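Local coordinates for protein HNH endonuclease (Geobacter metallireducens, PDB 4H9D) that probably nicks DNA as a metal-dependent endonuclease of the HNH family, built around a small domain that carries a bound zinc ion, at residues I37-G42 with D53-V58; R21-S26 with S64-V69; R35-C38 with E43-P46. All blocks are in the same frame, centred on the assembly; numbering follows the deposited sequence.

In the fold
Contact 2 closes the widest loop, joining helix 10-24 to the turn that leads into strand 69-73. Contacts 1 and 3, which start from the same part of the chain, both lie inside it. They share Ile37 and Cys38 and both reach the zinc ion, with their centres about 12 Å apart. The centre of contact 2 is also about 12 Å from that of contact 1 and about 18 Å from that of contact 3. Contacts 1 and 2 meet where Asn68 bonds to Val56 and Leu55, beside the antiparallel strands 50-54 and 69-73. The zinc turn and the N-terminal helix are thus fastened to the same HNH-type two-stranded core.

Contact 1. Residues I37-G42 with D53-V58; sequences ICHYCG and DHLVPV. With ZN (zinc ion), chain D.
Tyr40 and Asp53 meet across widely spaced backbones: the nearest CA atoms, those of His39 and Asp53, lie 9.3 Å apart, so side chains alone bridge the gap. Residues 37-42 form a zinc knuckle of the Cys-x-x-Cys-Gly kind, while 53-58 continue from the end of strand 50-54 in this HNH-type domain. The knuckle is closed by Gly42 N bonding to Cys38 O at 2.7 Å, and Gly42 suits its place because its phi is positive. Cys38 SG and Cys41 SG each bind the zinc ion at 2.3 Å; Cys73 and Cys76 complete the site.

Tyr40 carries the contact. With CG anti to the carbonyl carbon (chi1 -63°), its ring extends from the knuckle to strand 50-54, and its OH donates a hydrogen bond to Asp53 OD2 at 2.8 Å. The hydroxyl comes from above the carboxylate, 35° out of its plane, and the ring and carboxylate planes stand 58° apart. His39 ND1 lies over the rim of one face of the Tyr40 ring, and Trp88 makes an edge-to-face contact with that ring. A phenylalanine here would probably keep much of the apolar packing but leave Asp53 OD2 without its hydroxyl donor. Asp53 also touches Asn77 and Lys80 of helix 74-82.

Leu55 supplies the apolar part, for one methyl serves both aromatic residues: CD2 lies 4.1 Å from Tyr40 CE1 and 3.9 Å from His39 CE1.

Contact 2. Residues R21-S26 with S64-V69; sequences RELRRS and STRGNV
Leu23, in the last turn of helix 10-24, points a single branch into the loop that precedes strand 69-73, and this one side chain accounts for most of the contact. With CG anti to the backbone N (chi1 -174°), its CD2 methyl reaches Val69 tip to tip, 3.8 Å from Val69 CG2. The same methyl rests against the loop backbone, 3.8 Å from Thr65 C and 3.9 Å from Ser64 C. A branched aliphatic residue suits this place, since it can fill a site walled by peptide atoms on one side and a valine on another. Trp28 of helix 27-34 touches both Leu23 and Val69.

The loop is bonded internally, which probably stiffens the surface it offers: Thr65 O accepts Val69 N at 2.8 Å, while the bond from Asn68 N is weak. Ser64, buried beside the leucine, turns its polar end elsewhere, its OG being bonded to Glu16 O and to His54 NE2.

Away from this packed spot the contact thins out. Thr65 directs its side chain away from the helix at its root, and Arg66 adds only a marginal aliphatic touch before its guanidinium makes a cation-pi contact with Trp28. On the exposed side of the helix, Arg25 NH2 forms a salt bridge with Glu22 OE1 at 2.8 Å, the carboxylate oxygen lying at the edge of the guanidinium. Ser26 OG donates to Leu23 O at 2.7 Å and, as N-cap, also bonds to Trp29 N of the next helix.

No hydrogen bond joins the two segments directly, so between them the hold is apolar; a polar tie from this loop to the same helix is made about two turns earlier, at Glu16.

Contact 3. Residues R35-C38 with E43-P46; sequences RGIC and EIFP. With ZN (zinc ion), chain D.
Gly36 O is approached by two groups from the other segment: Phe45 N donates a hydrogen bond to it at 2.8 Å with an N-H...O angle of 164°, in the carbonyl plane, and Ile44 CA adds a CA-H...O contact. A second backbone bond, from Cys38 N to Glu43 O at 3.0 Å, is almost straight at 174°. These two bonds flank Ile37 and Ile44, whose CA atoms are 4.8 Å apart.

Just past helix 27-34, Gly36 is the first residue to leave helical backbone angles, and its positive phi suits glycine. A CB there would point toward residues 43-46 and collide with Phe45 O, a second reason for glycine at this position.

The pairing is a single antiparallel bridge, with Ile37 and Ile44 as its non-hydrogen-bonded pair, and it closes the base of the loop that contains the zinc knuckle. Cys38, whose N makes one of the two bonds, is also the first zinc ligand of the turn. Being near the surface, the two isoleucines pack through their long branches, which slant across each other and bring Ile37 CD1 to 3.7 Å from Ile44 CD1.

Phe45 packs on the metal side. Its CG lies anti to the carbonyl carbon (chi1 -55°), which swings the ring back toward Cys38 until CE1 is 3.6 Å from Cys38 CB. Gly36 O lies at the ring edge, near its plane. The ring also comes within about 3 Å, between nearest side-chain atoms, of Cys73, a ligand from the other half of the zinc site, so its hydrocarbon surface lies beside two of the four cysteines.

Contact 1. Residues I37-G42 with D53-V58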
ATOM      1  N   ILE A  37     -27.700  -0.413   5.957  1.00 43.15           N
ATOM      2  CA  ILE A  37     -27.425   0.243   4.677  1.00 38.75           C
ATOM      3  C   ILE A  37     -26.006   0.798   4.644  1.00 41.05           C
ATOM      4  O   ILE A  37     -25.609   1.529   5.542  1.00 38.83           O
ATOM      5  CB  ILE A  37     -28.404   1.397   4.429  1.00 31.56           C
ATOM      6  CG1 ILE A  37     -29.824   0.845   4.260  1.00 35.25           C
ATOM      7  CG2 ILE A  37     -27.978   2.180   3.197  1.00 31.49           C
ATOM      8  CD1 ILE A  37     -29.971  -0.169   3.133  1.00 44.41           C
ATOM      9  N   CYS A  38     -25.233   0.425   3.629  1.00 37.32           N
ATOM     10  CA  CYS A  38     -23.866   0.924   3.495  1.00 31.69           C
ATOM     11  C   CYS A  38     -23.936   2.325   2.897  1.00 33.57           C
ATOM     12  O   CYS A  38     -24.526   2.532   1.839  1.00 38.63           O
ATOM     13  CB  CYS A  38     -23.061   0.022   2.577  1.00 39.56           C
ATOM     14  SG  CYS A  38     -21.476   0.727   2.145  1.00 53.36           S
ATOM     15  N   HIS A  39     -23.325   3.287   3.567  1.00 31.11           N
ATOM     16  CA  HIS A  39     -23.386   4.669   3.113  1.00 29.73           C
ATOM     17  C   HIS A  39     -22.821   4.956   1.733  1.00 32.94           C
ATOM     18  O   HIS A  39     -23.315   5.853   1.039  1.00 34.27           O
ATOM     19  CB  HIS A  39     -22.707   5.577   4.125  1.00 37.78           C
ATOM     20  CG  HIS A  39     -22.822   7.023   3.788  1.00 43.16           C
ATOM     21  ND1 HIS A  39     -21.767   7.758   3.288  1.00 50.04           N
ATOM     22  CD2 HIS A  39     -23.879   7.868   3.842  1.00 46.40           C
ATOM     23  CE1 HIS A  39     -22.169   8.994   3.047  1.00 51.32           C
ATOM     24  NE2 HIS A  39     -23.446   9.087   3.376  1.00 48.41           N
ATOM     25  N   TYR A  40     -21.801   4.196   1.332  1.00 41.79           N
ATOM     26  CA  TYR A  40     -21.174   4.407   0.036  1.00 41.53           C
ATOM     27  C   TYR A  40     -21.906   3.722  -1.103  1.00 45.38           C
ATOM     28  O   TYR A  40     -22.324   4.385  -2.052  1.00 45.91           O
ATOM     29  CB  TYR A  40     -19.707   3.967   0.092  1.00 44.61           C
ATOM     30  CG  TYR A  40     -18.917   4.801   1.076  1.00 41.87           C
ATOM     31  CD1 TYR A  40     -18.758   6.186   0.871  1.00 38.66           C
ATOM     32  CD2 TYR A  40     -18.404   4.242   2.259  1.00 42.26           C
ATOM     33  CE1 TYR A  40     -18.121   6.995   1.816  1.00 35.36           C
ATOM     34  CE2 TYR A  40     -17.761   5.046   3.222  1.00 39.23           C
ATOM     35  CZ  TYR A  40     -17.630   6.420   2.983  1.00 40.34           C
ATOM     36  OH  TYR A  40     -17.017   7.230   3.905  1.00 41.83           O
ATOM     37  N   CYS A  41     -22.091   2.407  -1.022  1.00 40.29           N
ATOM     38  CA  CYS A  41     -22.786   1.726  -2.113  1.00 41.12           C
ATOM     39  C   CYS A  41     -24.305   1.583  -1.965  1.00 41.73           C
ATOM     40  O   CYS A  41     -24.974   1.190  -2.907  1.00 44.06           O
ATOM     41  CB  CYS A  41     -22.149   0.360  -2.378  1.00 39.35           C
ATOM     42  SG  CYS A  41     -22.234  -0.812  -1.024  1.00 47.81           S
ATOM     43  N   GLY A  42     -24.844   1.909  -0.797  1.00 38.01           N
ATOM     44  CA  GLY A  42     -26.283   1.820  -0.598  1.00 34.03           C
ATOM     45  C   GLY A  42     -26.825   0.398  -0.616  1.00 39.26           C
ATOM     46  O   GLY A  42     -28.039   0.184  -0.613  1.00 41.16           O
ATOM     47  N   ASP A  53     -17.040   4.407   9.613  1.00 49.55           N
ATOM     48  CA  ASP A  53     -16.040   5.119   8.837  1.00 48.24           C
ATOM     49  C   ASP A  53     -16.248   6.608   8.997  1.00 47.96           C
ATOM     50  O   ASP A  53     -17.369   7.073   9.216  1.00 50.81           O
ATOM     51  CB  ASP A  53     -16.114   4.728   7.361  1.00 60.65           C
ATOM     52  CG  ASP A  53     -14.984   5.331   6.534  1.00 65.45           C
ATOM     53  OD1 ASP A  53     -13.867   5.513   7.069  1.00 72.78           O
ATOM     54  OD2 ASP A  53     -15.209   5.605   5.336  1.00 68.11           O
ATOM     55  N   HIS A  54     -15.153   7.356   8.941  1.00 40.89           N
ATOM     56  CA  HIS A  54     -15.232   8.807   9.037  1.00 43.39           C
ATOM     57  C   HIS A  54     -15.108   9.332   7.620  1.00 46.26           C
ATOM     58  O   HIS A  54     -14.144   9.015   6.922  1.00 54.96           O
ATOM     59  CB  HIS A  54     -14.096   9.369   9.869  1.00 36.73           C
ATOM     60  CG  HIS A  54     -14.083   8.894  11.284  1.00 40.08           C
ATOM     61  ND1 HIS A  54     -13.658   7.634  11.642  1.00 41.74           N
ATOM     62  CD2 HIS A  54     -14.405   9.528  12.435  1.00 37.04           C
ATOM     63  CE1 HIS A  54     -13.714   7.513  12.956  1.00 39.54           C
ATOM     64  NE2 HIS A  54     -14.164   8.649  13.460  1.00 38.41           N
ATOM     65  N   LEU A  55     -16.096  10.105   7.189  1.00 49.80           N
ATOM     66  CA  LEU A  55     -16.072  10.672   5.851  1.00 48.16           C
ATOM     67  C   LEU A  55     -14.735  11.374   5.724  1.00 50.36           C
ATOM     68  O   LEU A  55     -13.955  11.104   4.811  1.00 54.27           O
ATOM     69  CB  LEU A  55     -17.211  11.668   5.695  1.00 41.16           C
ATOM     70  CG  LEU A  55     -18.586  11.033   5.580  1.00 39.00           C
ATOM     71  CD1 LEU A  55     -19.625  12.116   5.629  1.00 38.51           C
ATOM     72  CD2 LEU A  55     -18.670  10.246   4.286  1.00 37.41           C
ATOM     73  N   VAL A  56     -14.490  12.263   6.680  1.00 49.18           N
ATOM     74  CA  VAL A  56     -13.253  13.015   6.788  1.00 54.72           C
ATOM     75  C   VAL A  56     -12.388  12.259   7.788  1.00 52.34           C
ATOM     76  O   VAL A  56     -12.677  12.259   8.981  1.00 53.48           O
ATOM     77  CB  VAL A  56     -13.526  14.403   7.342  1.00 41.98           C
ATOM     78  CG1 VAL A  56     -12.228  15.119   7.592  1.00 44.03           C
ATOM     79  CG2 VAL A  56     -14.393  15.163   6.376  1.00 34.14           C
ATOM     80  N   PRO A  57     -11.321  11.599   7.314  1.00 40.24           N
ATOM     81  CA  PRO A  57     -10.419  10.837   8.182  1.00 41.31           C
ATOM     82  C   PRO A  57      -9.974  11.624   9.402  1.00 44.01           C
ATOM     83  O   PRO A  57      -9.853  12.845   9.351  1.00 42.34           O
ATOM     84  CB  PRO A  57      -9.254  10.508   7.261  1.00 35.81           C
ATOM     85  CG  PRO A  57      -9.894  10.361   5.942  1.00 34.15           C
ATOM     86  CD  PRO A  57     -10.885  11.515   5.909  1.00 31.65           C
ATOM     87  N   VAL A  58      -9.730  10.920  10.502  1.00 62.81           N
ATOM     88  CA  VAL A  58      -9.286  11.561  11.740  1.00 60.94           C
ATOM     89  C   VAL A  58      -7.901  12.200  11.560  1.00 61.06           C
ATOM     90  O   VAL A  58      -7.645  13.287  12.069  1.00 62.59           O
ATOM     91  CB  VAL A  58      -9.250  10.530  12.921  1.00 41.48           C
ATOM     92  CG1 VAL A  58      -8.598  11.135  14.156  1.00 46.70           C
ATOM     93  CG2 VAL A  58     -10.662  10.101  13.255  1.00 42.67           C
TER
HETATM   94 ZN    ZN D 201     -20.490  -0.523   0.466  1.00 51.95          ZN

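Contact 2. Residues R21-S26 with S64-V69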
ATOM      1  N   ARG A  21     -14.912   5.310  19.797  1.00 38.07           N
ATOM      2  CA  ARG A  21     -15.199   4.087  20.536  1.00 45.20           C
ATOM      3  C   ARG A  21     -16.462   4.243  21.374  1.00 45.90           C
ATOM      4  O   ARG A  21     -17.202   3.290  21.594  1.00 44.64           O
ATOM      5  CB  ARG A  21     -14.028   3.748  21.447  1.00 61.01           C
ATOM      6  CG  ARG A  21     -12.839   3.131  20.737  1.00 71.43           C
ATOM      7  CD  ARG A  21     -11.604   3.207  21.629  1.00 78.69           C
ATOM      8  NE  ARG A  21     -11.946   3.100  23.050  1.00 83.96           N
ATOM      9  CZ  ARG A  21     -11.145   3.474  24.048  1.00 84.38           C
ATOM     10  NH1 ARG A  21      -9.941   3.982  23.789  1.00 79.04           N
ATOM     11  NH2 ARG A  21     -11.560   3.367  25.307  1.00 88.90           N
ATOM     12  N   GLU A  22     -16.702   5.454  21.845  1.00 49.73           N
ATOM     13  CA  GLU A  22     -17.875   5.729  22.658  1.00 50.92           C
ATOM     14  C   GLU A  22     -19.074   5.891  21.752  1.00 46.75           C
ATOM     15  O   GLU A  22     -20.174   5.475  22.084  1.00 45.40           O
ATOM     16  CB  GLU A  22     -17.671   7.022  23.446  1.00 55.97           C
ATOM     17  CG  GLU A  22     -18.669   7.264  24.556  1.00 53.59           C
ATOM     18  CD  GLU A  22     -18.357   6.438  25.794  1.00 66.83           C
ATOM     19  OE1 GLU A  22     -17.162   6.137  26.018  1.00 73.12           O
ATOM     20  OE2 GLU A  22     -19.297   6.107  26.548  1.00 67.89           O
ATOM     21  N   LEU A  23     -18.857   6.511  20.600  1.00 45.53           N
ATOM     22  CA  LEU A  23     -19.943   6.758  19.664  1.00 40.05           C
ATOM     23  C   LEU A  23     -20.395   5.462  19.044  1.00 39.77           C
ATOM     24  O   LEU A  23     -21.562   5.302  18.704  1.00 42.55           O
ATOM     25  CB  LEU A  23     -19.498   7.749  18.577  1.00 34.91           C
ATOM     26  CG  LEU A  23     -20.516   8.267  17.551  1.00 37.02           C
ATOM     27  CD1 LEU A  23     -21.697   8.918  18.239  1.00 35.44           C
ATOM     28  CD2 LEU A  23     -19.828   9.266  16.647  1.00 38.37           C
ATOM     29  N   ARG A  24     -19.466   4.525  18.921  1.00 42.34           N
ATOM     30  CA  ARG A  24     -19.765   3.239  18.325  1.00 39.93           C
ATOM     31  C   ARG A  24     -20.652   2.395  19.232  1.00 40.85           C
ATOM     32  O   ARG A  24     -21.365   1.508  18.764  1.00 43.58           O
ATOM     33  CB  ARG A  24     -18.465   2.511  18.028  1.00 49.94           C
ATOM     34  CG  ARG A  24     -18.629   1.224  17.266  1.00 56.87           C
ATOM     35  CD  ARG A  24     -17.274   0.568  17.042  1.00 61.16           C
ATOM     36  NE  ARG A  24     -16.381   1.425  16.266  1.00 63.57           N
ATOM     37  CZ  ARG A  24     -15.155   1.769  16.653  1.00 65.24           C
ATOM     38  NH1 ARG A  24     -14.672   1.328  17.812  1.00 67.11           N
ATOM     39  NH2 ARG A  24     -14.406   2.548  15.879  1.00 61.59           N
ATOM     40  N   ARG A  25     -20.612   2.676  20.529  1.00 52.15           N
ATOM     41  CA  ARG A  25     -21.413   1.936  21.498  1.00 47.28           C
ATOM     42  C   ARG A  25     -22.775   2.561  21.788  1.00 48.86           C
ATOM     43  O   ARG A  25     -23.563   1.994  22.518  1.00 51.05           O
ATOM     44  CB  ARG A  25     -20.642   1.794  22.808  1.00 54.67           C
ATOM     45  CG  ARG A  25     -19.426   0.900  22.681  1.00 66.77           C
ATOM     46  CD  ARG A  25     -18.723   0.717  24.010  1.00 77.80           C
ATOM     47  NE  ARG A  25     -18.226   1.988  24.524  1.00 83.30           N
ATOM     48  CZ  ARG A  25     -17.693   2.142  25.729  1.00 90.65           C
ATOM     49  NH1 ARG A  25     -17.592   1.096  26.542  1.00 94.70           N
ATOM     50  NH2 ARG A  25     -17.273   3.338  26.123  1.00 90.16           N
ATOM     51  N   SER A  26     -23.050   3.723  21.215  1.00 53.80           N
ATOM     52  CA  SER A  26     -24.310   4.417  21.449  1.00 53.26           C
ATOM     53  C   SER A  26     -25.510   3.727  20.822  1.00 56.91           C
ATOM     54  O   SER A  26     -25.380   3.049  19.815  1.00 58.40           O
ATOM     55  CB  SER A  26     -24.221   5.849  20.901  1.00 34.45           C
ATOM     56  OG  SER A  26     -24.123   5.855  19.482  1.00 38.26           O
ATOM     57  N   SER A  64     -14.988  12.651  15.360  1.00 45.39           N
ATOM     58  CA  SER A  64     -15.842  11.496  15.570  1.00 46.72           C
ATOM     59  C   SER A  64     -17.177  12.052  16.046  1.00 44.97           C
ATOM     60  O   SER A  64     -17.384  12.248  17.237  1.00 46.34           O
ATOM     61  CB  SER A  64     -15.253  10.577  16.632  1.00 57.04           C
ATOM     62  OG  SER A  64     -14.092   9.922  16.148  1.00 56.73           O
ATOM     63  N   THR A  65     -18.066  12.353  15.105  1.00 48.56           N
ATOM     64  CA  THR A  65     -19.379  12.893  15.445  1.00 49.43           C
ATOM     65  C   THR A  65     -20.388  12.305  14.471  1.00 51.85           C
ATOM     66  O   THR A  65     -20.009  11.856  13.385  1.00 53.89           O
ATOM     67  CB  THR A  65     -19.423  14.440  15.327  1.00 57.10           C
ATOM     68  OG1 THR A  65     -19.352  14.822  13.950  1.00 62.99           O
ATOM     69  CG2 THR A  65     -18.262  15.068  16.073  1.00 56.93           C
ATOM     70  N   ARG A  66     -21.666  12.303  14.851  1.00 54.73           N
ATOM     71  CA  ARG A  66     -22.717  11.753  14.001  1.00 51.96           C
ATOM     72  C   ARG A  66     -22.607  12.247  12.570  1.00 50.06           C
ATOM     73  O   ARG A  66     -22.850  11.487  11.618  1.00 52.99           O
ATOM     74  CB  ARG A  66     -24.092  12.112  14.556  1.00 61.51           C
ATOM     75  CG  ARG A  66     -24.432  11.409  15.852  1.00 65.75           C
ATOM     76  CD  ARG A  66     -25.827  11.761  16.295  1.00 66.03           C
ATOM     77  NE  ARG A  66     -25.921  13.133  16.781  1.00 69.55           N
ATOM     78  CZ  ARG A  66     -27.036  13.670  17.264  1.00 72.14           C
ATOM     79  NH1 ARG A  66     -28.145  12.944  17.316  1.00 73.89           N
ATOM     80  NH2 ARG A  66     -27.044  14.921  17.710  1.00 73.12           N
ATOM     81  N   GLY A  67     -22.228  13.514  12.418  1.00 48.80           N
ATOM     82  CA  GLY A  67     -22.095  14.097  11.092  1.00 51.08           C
ATOM     83  C   GLY A  67     -20.974  13.538  10.220  1.00 54.56           C
ATOM     84  O   GLY A  67     -21.164  13.293   9.026  1.00 60.93           O
ATOM     85  N   ASN A  68     -19.806  13.322  10.812  1.00 44.39           N
ATOM     86  CA  ASN A  68     -18.658  12.820  10.073  1.00 44.56           C
ATOM     87  C   ASN A  68     -18.535  11.288  10.146  1.00 45.10           C
ATOM     88  O   ASN A  68     -17.703  10.672   9.484  1.00 50.86           O
ATOM     89  CB  ASN A  68     -17.399  13.515  10.615  1.00 31.88           C
ATOM     90  CG  ASN A  68     -16.166  13.189   9.827  1.00 38.46           C
ATOM     91  OD1 ASN A  68     -16.176  13.220   8.591  1.00 46.55           O
ATOM     92  ND2 ASN A  68     -15.081  12.883  10.532  1.00 41.87           N
ATOM     93  N   VAL A  69     -19.376  10.676  10.956  1.00 44.42           N
ATOM     94  CA  VAL A  69     -19.355   9.232  11.101  1.00 47.49           C
ATOM     95  C   VAL A  69     -20.433   8.649  10.196  1.00 51.49           C
ATOM     96  O   VAL A  69     -21.493   9.252  10.008  1.00 57.45           O
ATOM     97  CB  VAL A  69     -19.562   8.848  12.579  1.00 42.47           C
ATOM     98  CG1 VAL A  69     -20.289   7.548  12.698  1.00 44.36           C
ATOM     99  CG2 VAL A  69     -18.205   8.751  13.262  1.00 36.88           C
TER

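Contact 3. Residues R35-C38 with E43-P46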
ATOM      1  N   ARG A  35     -30.141  -0.752  10.490  1.00 52.11           N
ATOM      2  CA  ARG A  35     -30.799  -0.530   9.210  1.00 58.24           C
ATOM      3  C   ARG A  35     -30.052  -1.282   8.111  1.00 62.67           C
ATOM      4  O   ARG A  35     -30.609  -1.577   7.066  1.00 67.22           O
ATOM      5  CB  ARG A  35     -30.849   0.969   8.917  1.00 53.02           C
ATOM      6  CG  ARG A  35     -31.540   1.743  10.024  1.00 46.33           C
ATOM      7  CD  ARG A  35     -31.455   3.240   9.817  1.00 47.54           C
ATOM      8  NE  ARG A  35     -32.115   3.954  10.904  1.00 55.87           N
ATOM      9  CZ  ARG A  35     -31.944   5.247  11.177  1.00 58.27           C
ATOM     10  NH1 ARG A  35     -31.122   5.988  10.441  1.00 54.02           N
ATOM     11  NH2 ARG A  35     -32.602   5.802  12.188  1.00 61.39           N
ATOM     12  N   GLY A  36     -28.785  -1.586   8.367  1.00 54.24           N
ATOM     13  CA  GLY A  36     -27.969  -2.333   7.424  1.00 56.94           C
ATOM     14  C   GLY A  36     -27.678  -1.736   6.060  1.00 57.99           C
ATOM     15  O   GLY A  36     -27.428  -2.469   5.102  1.00 63.50           O
ATOM     16  N   ILE A  37     -27.700  -0.413   5.957  1.00 43.15           N
ATOM     17  CA  ILE A  37     -27.425   0.243   4.677  1.00 38.75           C
ATOM     18  C   ILE A  37     -26.006   0.798   4.644  1.00 41.05           C
ATOM     19  O   ILE A  37     -25.609   1.529   5.542  1.00 38.83           O
ATOM     20  CB  ILE A  37     -28.404   1.397   4.429  1.00 31.56           C
ATOM     21  CG1 ILE A  37     -29.824   0.845   4.260  1.00 35.25           C
ATOM     22  CG2 ILE A  37     -27.978   2.180   3.197  1.00 31.49           C
ATOM     23  CD1 ILE A  37     -29.971  -0.169   3.133  1.00 44.41           C
ATOM     24  N   CYS A  38     -25.233   0.425   3.629  1.00 37.32           N
ATOM     25  CA  CYS A  38     -23.866   0.924   3.495  1.00 31.69           C
ATOM     26  C   CYS A  38     -23.936   2.325   2.897  1.00 33.57           C
ATOM     27  O   CYS A  38     -24.526   2.532   1.839  1.00 38.63           O
ATOM     28  CB  CYS A  38     -23.061   0.022   2.577  1.00 39.56           C
ATOM     29  SG  CYS A  38     -21.476   0.727   2.145  1.00 53.36           S
ATOM     30  N   GLU A  43     -25.921  -0.577  -0.641  1.00 50.21           N
ATOM     31  CA  GLU A  43     -26.300  -1.977  -0.650  1.00 54.17           C
ATOM     32  C   GLU A  43     -26.680  -2.353   0.776  1.00 54.58           C
ATOM     33  O   GLU A  43     -26.320  -1.646   1.707  1.00 52.60           O
ATOM     34  CB  GLU A  43     -25.117  -2.818  -1.120  1.00 71.60           C
ATOM     35  CG  GLU A  43     -25.465  -4.255  -1.408  1.00 78.68           C
ATOM     36  CD  GLU A  43     -24.302  -5.024  -1.991  1.00 89.69           C
ATOM     37  OE1 GLU A  43     -23.561  -4.442  -2.818  1.00 90.53           O
ATOM     38  OE2 GLU A  43     -24.141  -6.212  -1.632  1.00 94.39           O
ATOM     39  N   ILE A  44     -27.393  -3.459   0.960  1.00 62.13           N
ATOM     40  CA  ILE A  44     -27.790  -3.864   2.305  1.00 59.21           C
ATOM     41  C   ILE A  44     -26.928  -5.002   2.846  1.00 64.92           C
ATOM     42  O   ILE A  44     -26.625  -5.955   2.128  1.00 69.74           O
ATOM     43  CB  ILE A  44     -29.266  -4.274   2.345  1.00 53.68           C
ATOM     44  CG1 ILE A  44     -30.124  -3.112   1.860  1.00 51.74           C
ATOM     45  CG2 ILE A  44     -29.664  -4.628   3.754  1.00 54.81           C
ATOM     46  CD1 ILE A  44     -31.590  -3.320   2.036  1.00 52.16           C
ATOM     47  N   PHE A  45     -26.533  -4.882   4.116  1.00 53.69           N
ATOM     48  CA  PHE A  45     -25.688  -5.871   4.785  1.00 54.91           C
ATOM     49  C   PHE A  45     -26.128  -6.147   6.206  1.00 55.96           C
ATOM     50  O   PHE A  45     -26.858  -5.365   6.816  1.00 51.95           O
ATOM     51  CB  PHE A  45     -24.236  -5.397   4.902  1.00 62.50           C
ATOM     52  CG  PHE A  45     -23.616  -5.006   3.617  1.00 62.96           C
ATOM     53  CD1 PHE A  45     -24.049  -3.873   2.938  1.00 61.94           C
ATOM     54  CD2 PHE A  45     -22.580  -5.760   3.083  1.00 65.76           C
ATOM     55  CE1 PHE A  45     -23.459  -3.497   1.742  1.00 64.38           C
ATOM     56  CE2 PHE A  45     -21.985  -5.392   1.889  1.00 64.73           C
ATOM     57  CZ  PHE A  45     -22.424  -4.256   1.214  1.00 65.83           C
ATOM     58  N   PRO A  46     -25.669  -7.276   6.756  1.00 73.08           N
ATOM     59  CA  PRO A  46     -26.018  -7.628   8.127  1.00 72.06           C
ATOM     60  C   PRO A  46     -25.100  -6.782   9.009  1.00 69.58           C
ATOM     61  O   PRO A  46     -23.915  -6.625   8.708  1.00 74.43           O
ATOM     62  CB  PRO A  46     -25.675  -9.116   8.202  1.00 61.33           C
ATOM     63  CG  PRO A  46     -25.779  -9.571   6.780  1.00 62.52           C
ATOM     64  CD  PRO A  46     -25.125  -8.445   6.046  1.00 61.23           C
TER
HETATM   65 ZN    ZN D 201     -20.490  -0.523   0.466  1.00 51.95          ZN